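Local coordinates for bubble protein (Penicillium brevicompactum, PDB 1UOY), which may act as a toxin, possibly recognising a molecule or part of one that carries a negative surface potential, at residues A[10-24]-A[29-43]. Numbering follows the deposited sequence.
Sequences DQRRTNSGCKAGNGD and GCDRTGVVECKGGKW
The indole of Trp-43 is sandwiched by aliphatic carbons: Arg-12 CB lies over one face, 3.6 Å from the centroid of the five-membered ring, and Cys-18 CB over the opposite face, both CH-pi contacts. A broad flat tryptophan suits a place covered on both faces. Bent at chi2 (-73°), the Arg-12 chain keeps its methylenes on the indole while NH1 turns back to Gln-11 O. Asn-22 OD1 meets the ring edge, 3.5 Å from Trp-43 CH2. On the Cys-18 side the Cys-18–Cys-38 disulfide ties the segments covalently, Cys-18 SG making a sulfur-aromatic contact 4.2 Å from the five-membered centroid.

Arg-32, long and planar-tipped, grips Asp-10 end-on in a two-pronged salt bridge: NH2 hydrogen-bonds OD1 and NH1 OD2, each at 2.9 Å. Gly-56 N also binds OD2, and Cys-54 O takes NH1. The Gln-11 amide stacks on that guanidinium, the planes 19° apart, while NE2 donates to Gly-29 O (3.0 Å) and OE1 accepts from Asn-8 N.

Trp-43 N to Ser-16 O (2.9 Å) and Cys-18 N to Gly-41 O (3.1 Å) flank a single antiparallel Gly-17/Lys-42 bridge; Asn-15 N to Trp-43 O (2.7 Å) lies beyond.

The 10-24 loop thus packs against the turn end of the 34-39/42-48 hairpin, while Asp-10 and Arg-12 make backbone hydrogen bonds with Cys-28 of strand 26-28.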
loop_
_atom_site.group_PDB
_atom_site.type_symbol
_atom_site.label_atom_id
_atom_site.label_comp_id
_atom_site.label_asym_id
_atom_site.label_seq_id
_atom_site.Cartn_x
_atom_site.Cartn_y
_atom_site.Cartn_z
ATOM N N ASP A 10 3.585 6.250 -3.607
ATOM C CA ASP A 10 3.869 4.918 -3.041
ATOM C C ASP A 10 2.737 4.470 -2.127
ATOM O O ASP A 10 2.930 3.479 -1.426
ATOM C CB ASP A 10 5.201 4.930 -2.243
ATOM C CG ASP A 10 5.167 5.841 -1.042
ATOM O OD1 ASP A 10 4.424 6.856 -1.061
ATOM O OD2 ASP A 10 5.949 5.584 -0.109
ATOM N N GLN A 11 1.571 5.121 -2.163
ATOM C CA GLN A 11 0.485 4.786 -1.250
ATOM C C GLN A 11 -0.746 4.252 -1.940
ATOM O O GLN A 11 -1.065 4.687 -3.070
ATOM C CB GLN A 11 0.121 6.009 -0.427
ATOM C CG GLN A 11 1.293 6.478 0.403
ATOM C CD GLN A 11 0.913 7.603 1.320
ATOM O OE1 GLN A 11 0.878 8.782 0.918
ATOM N NE2 GLN A 11 0.584 7.256 2.578
ATOM N N ARG A 12 -1.402 3.293 -1.278
ATOM C CA ARG A 12 -2.637 2.684 -1.769
ATOM C C ARG A 12 -3.535 2.545 -0.580
ATOM O O ARG A 12 -3.072 2.347 0.562
ATOM C CB ARG A 12 -2.384 1.309 -2.415
ATOM C CG ARG A 12 -1.463 1.379 -3.616
ATOM C CD ARG A 12 -2.158 2.006 -4.825
ATOM N NE ARG A 12 -1.345 1.905 -6.041
ATOM C CZ ARG A 12 -0.350 2.714 -6.365
ATOM N NH1 ARG A 12 0.003 3.721 -5.561
ATOM N NH2 ARG A 12 0.321 2.513 -7.503
ATOM N N ARG A 13 -4.847 2.666 -0.804
ATOM C CA ARG A 13 -5.764 2.653 0.325
ATOM C C ARG A 13 -6.073 1.226 0.765
ATOM O O ARG A 13 -6.614 0.424 -0.024
ATOM C CB ARG A 13 -7.039 3.449 -0.034
ATOM C CG ARG A 13 -7.987 3.511 1.159
ATOM C CD ARG A 13 -9.127 4.547 0.870
ATOM N NE ARG A 13 -8.588 5.906 0.805
ATOM C CZ ARG A 13 -8.336 6.686 1.863
ATOM N NH1 ARG A 13 -8.583 6.258 3.100
ATOM N NH2 ARG A 13 -7.830 7.903 1.690
ATOM N N THR A 14 -5.736 0.908 2.015
ATOM C CA THR A 14 -5.990 -0.418 2.528
ATOM C C THR A 14 -7.488 -0.773 2.358
ATOM O O THR A 14 -8.390 0.045 2.623
ATOM C CB THR A 14 -5.588 -0.506 4.002
ATOM O OG1 THR A 14 -4.260 0.036 4.143
ATOM C CG2 THR A 14 -5.627 -1.942 4.509
ATOM N N ASN A 15 -7.696 -1.981 1.863
ATOM C CA ASN A 15 -8.999 -2.590 1.635
ATOM C C ASN A 15 -9.727 -2.081 0.396
ATOM O O ASN A 15 -10.837 -2.496 0.112
ATOM C CB ASN A 15 -9.863 -2.511 2.913
ATOM C CG ASN A 15 -9.194 -3.203 4.055
ATOM O OD1 ASN A 15 -8.566 -4.247 3.872
ATOM N ND2 ASN A 15 -9.303 -2.628 5.250
ATOM N N SER A 16 -9.114 -1.154 -0.330
ATOM C CA SER A 16 -9.730 -0.710 -1.587
ATOM C C SER A 16 -9.370 -1.689 -2.702
ATOM O O SER A 16 -8.512 -2.571 -2.559
ATOM C CB SER A 16 -9.254 0.699 -1.950
ATOM O OG SER A 16 -7.867 0.756 -2.308
ATOM N N GLY A 17 -10.047 -1.561 -3.837
ATOM C CA GLY A 17 -9.797 -2.475 -4.934
ATOM C C GLY A 17 -8.420 -2.341 -5.584
ATOM O O GLY A 17 -7.818 -1.268 -5.549
ATOM N N CYS A 18 -7.956 -3.425 -6.205
ATOM C CA CYS A 18 -6.640 -3.426 -6.867
ATOM C C CYS A 18 -6.608 -4.423 -8.014
ATOM O O CYS A 18 -7.130 -5.540 -7.913
ATOM C CB CYS A 18 -5.513 -3.711 -5.842
ATOM S SG CYS A 18 -5.673 -5.289 -4.974
ATOM N N LYS A 19 -5.989 -3.971 -9.086
ATOM C CA LYS A 19 -5.861 -4.768 -10.312
ATOM C C LYS A 19 -4.917 -5.936 -10.116
ATOM O O LYS A 19 -3.883 -5.852 -9.436
ATOM C CB LYS A 19 -5.310 -3.912 -11.445
ATOM C CG LYS A 19 -6.240 -2.797 -11.862
ATOM C CD LYS A 19 -5.708 -1.964 -13.005
ATOM C CE LYS A 19 -6.068 -0.513 -12.724
ATOM N NZ LYS A 19 -7.561 -0.272 -12.673
ATOM N N ALA A 20 -5.254 -7.027 -10.782
ATOM C CA ALA A 20 -4.447 -8.223 -10.609
ATOM C C ALA A 20 -2.981 -8.063 -11.074
ATOM O O ALA A 20 -2.085 -8.726 -10.515
ATOM C CB ALA A 20 -5.108 -9.380 -11.337
ATOM N N GLY A 21 -2.746 -7.202 -12.065
ATOM C CA GLY A 21 -1.396 -6.944 -12.571
ATOM C C GLY A 21 -0.445 -6.375 -11.533
ATOM O O GLY A 21 0.752 -6.333 -11.763
ATOM N N ASN A 22 -0.963 -5.911 -10.400
ATOM C CA ASN A 22 -0.090 -5.441 -9.342
ATOM C C ASN A 22 0.827 -6.567 -8.865
ATOM O O ASN A 22 1.924 -6.283 -8.345
ATOM C CB ASN A 22 -0.924 -4.929 -8.152
ATOM C CG ASN A 22 -1.407 -3.529 -8.371
ATOM O OD1 ASN A 22 -0.619 -2.597 -8.329
ATOM N ND2 ASN A 22 -2.709 -3.354 -8.591
ATOM N N GLY A 23 0.412 -7.816 -9.062
ATOM C CA GLY A 23 1.256 -8.908 -8.609
ATOM C C GLY A 23 1.541 -8.759 -7.125
ATOM O O GLY A 23 0.628 -8.388 -6.341
ATOM N N ASP A 24 2.789 -9.039 -6.715
ATOM C CA ASP A 24 3.109 -8.961 -5.310
ATOM C C ASP A 24 3.773 -7.681 -4.905
ATOM O O ASP A 24 4.439 -7.633 -3.888
ATOM C CB ASP A 24 3.942 -10.177 -4.885
ATOM C CG ASP A 24 5.272 -10.296 -5.600
ATOM O OD1 ASP A 24 5.761 -9.333 -6.231
ATOM O OD2 ASP A 24 5.878 -11.397 -5.486
ATOM N N GLY A 29 0.066 1.901 3.102
ATOM C CA GLY A 29 -1.294 2.379 3.291
ATOM C C GLY A 29 -1.265 3.892 3.452
ATOM O O GLY A 29 -0.210 4.534 3.549
ATOM N N CYS A 30 -2.442 4.486 3.469
ATOM C CA CYS A 30 -2.521 5.927 3.544
ATOM C C CYS A 30 -1.901 6.540 4.790
ATOM O O CYS A 30 -1.262 7.600 4.702
ATOM C CB CYS A 30 -3.955 6.439 3.377
ATOM S SG CYS A 30 -4.852 5.695 1.972
ATOM N N ASP A 31 -2.088 5.901 5.939
ATOM C CA ASP A 31 -1.477 6.449 7.141
ATOM C C ASP A 31 -0.096 5.948 7.444
ATOM O O ASP A 31 0.483 6.312 8.461
ATOM C CB ASP A 31 -2.399 6.287 8.353
ATOM C CG ASP A 31 -2.582 4.855 8.790
ATOM O OD1 ASP A 31 -1.871 3.942 8.311
ATOM O OD2 ASP A 31 -3.452 4.634 9.690
ATOM N N ARG A 32 0.473 5.207 6.478
ATOM C CA ARG A 32 1.813 4.634 6.558
ATOM C C ARG A 32 2.044 3.703 7.713
ATOM O O ARG A 32 3.170 3.337 7.986
ATOM C CB ARG A 32 2.891 5.731 6.514
ATOM C CG ARG A 32 2.845 6.486 5.169
ATOM C CD ARG A 32 4.120 7.358 5.012
ATOM N NE ARG A 32 4.055 8.086 3.726
ATOM C CZ ARG A 32 4.425 7.571 2.550
ATOM N NH1 ARG A 32 4.921 6.334 2.472
ATOM N NH2 ARG A 32 4.206 8.268 1.430
ATOM N N THR A 33 0.978 3.226 8.346
ATOM C CA THR A 33 1.152 2.279 9.451
ATOM C C THR A 33 1.170 0.838 9.008
ATOM O O THR A 33 1.343 -0.050 9.834
ATOM C CB THR A 33 0.084 2.400 10.584
ATOM O OG1 THR A 33 -1.203 2.044 10.057
ATOM C CG2 THR A 33 0.067 3.821 11.166
ATOM N N GLY A 34 1.064 0.614 7.687
ATOM C CA GLY A 34 1.117 -0.735 7.197
ATOM C C GLY A 34 1.579 -0.815 5.755
ATOM O O GLY A 34 1.479 0.135 5.009
ATOM N N VAL A 35 2.124 -1.968 5.439
ATOM C CA VAL A 35 2.519 -2.333 4.091
ATOM C C VAL A 35 1.373 -3.125 3.516
ATOM O O VAL A 35 0.856 -4.065 4.186
ATOM C CB VAL A 35 3.731 -3.219 4.114
ATOM C CG1 VAL A 35 4.099 -3.637 2.668
ATOM C CG2 VAL A 35 4.900 -2.442 4.746
ATOM N N VAL A 36 0.927 -2.809 2.284
ATOM C CA VAL A 36 -0.182 -3.549 1.663
ATOM C C VAL A 36 0.243 -4.223 0.351
ATOM O O VAL A 36 1.151 -3.748 -0.358
ATOM C CB VAL A 36 -1.396 -2.608 1.392
ATOM C CG1 VAL A 36 -1.976 -2.081 2.749
ATOM C CG2 VAL A 36 -0.980 -1.351 0.580
ATOM N N GLU A 37 -0.490 -5.289 0.010
ATOM C CA GLU A 37 -0.221 -6.075 -1.197
ATOM C C GLU A 37 -1.585 -6.379 -1.786
ATOM O O GLU A 37 -2.551 -6.572 -1.055
ATOM C CB GLU A 37 0.503 -7.397 -0.806
ATOM C CG GLU A 37 0.900 -8.244 -2.038
ATOM C CD GLU A 37 1.579 -9.514 -1.648
ATOM O OE1 GLU A 37 2.268 -9.574 -0.611
ATOM O OE2 GLU A 37 1.430 -10.495 -2.395
ATOM N N CYS A 38 -1.672 -6.489 -3.111
ATOM C CA CYS A 38 -2.937 -6.811 -3.744
ATOM C C CYS A 38 -3.211 -8.301 -3.641
ATOM O O CYS A 38 -2.516 -9.101 -4.264
ATOM C CB CYS A 38 -2.866 -6.338 -5.192
ATOM S SG CYS A 38 -4.478 -6.572 -6.027
ATOM N N LYS A 39 -4.192 -8.643 -2.834
ATOM C CA LYS A 39 -4.575 -10.047 -2.628
ATOM C C LYS A 39 -6.091 -10.165 -2.728
ATOM O O LYS A 39 -6.833 -9.441 -2.079
ATOM C CB LYS A 39 -4.132 -10.522 -1.236
ATOM C CG LYS A 39 -2.608 -10.456 -1.047
ATOM C CD LYS A 39 -2.249 -10.901 0.374
ATOM C CE LYS A 39 -0.811 -11.291 0.452
ATOM N NZ LYS A 39 -0.553 -12.526 -0.336
ATOM N N GLY A 40 -6.533 -11.099 -3.561
ATOM C CA GLY A 40 -7.977 -11.277 -3.686
ATOM C C GLY A 40 -8.716 -10.010 -4.098
ATOM O O GLY A 40 -9.854 -9.772 -3.677
ATOM N N GLY A 41 -8.041 -9.200 -4.906
ATOM C CA GLY A 41 -8.634 -7.997 -5.431
ATOM C C GLY A 41 -8.709 -6.804 -4.533
ATOM O O GLY A 41 -9.338 -5.821 -4.895
ATOM N N LYS A 42 -8.090 -6.899 -3.359
ATOM C CA LYS A 42 -8.093 -5.788 -2.437
ATOM C C LYS A 42 -6.707 -5.533 -1.867
ATOM O O LYS A 42 -5.927 -6.472 -1.665
ATOM C CB LYS A 42 -9.035 -6.098 -1.261
ATOM C CG LYS A 42 -10.481 -6.377 -1.674
ATOM C CD LYS A 42 -11.188 -5.137 -2.239
ATOM C CE LYS A 42 -12.630 -5.463 -2.707
ATOM N NZ LYS A 42 -13.175 -4.479 -3.739
ATOM N N TRP A 43 -6.396 -4.256 -1.637
ATOM C CA TRP A 43 -5.129 -3.938 -0.956
ATOM C C TRP A 43 -5.220 -4.473 0.462
ATOM O O TRP A 43 -6.046 -4.059 1.249
ATOM C CB TRP A 43 -4.847 -2.431 -0.950
ATOM C CG TRP A 43 -4.468 -1.964 -2.314
ATOM C CD1 TRP A 43 -5.233 -1.190 -3.163
ATOM C CD2 TRP A 43 -3.271 -2.275 -3.012
ATOM N NE1 TRP A 43 -4.575 -1.014 -4.340
ATOM C CE2 TRP A 43 -3.370 -1.668 -4.283
ATOM C CE3 TRP A 43 -2.118 -3.012 -2.701
ATOM C CZ2 TRP A 43 -2.376 -1.787 -5.245
ATOM C CZ3 TRP A 43 -1.114 -3.146 -3.686
ATOM C CH2 TRP A 43 -1.270 -2.534 -4.933
HETATM O O HOH W 1 2.718 10.607 2.099
HETATM O O HOH W 2 -4.726 2.708 4.235
HETATM O O HOH W 3 -13.202 -2.539 -1.813
HETATM O O HOH W 4 0.351 -5.991 -5.021
#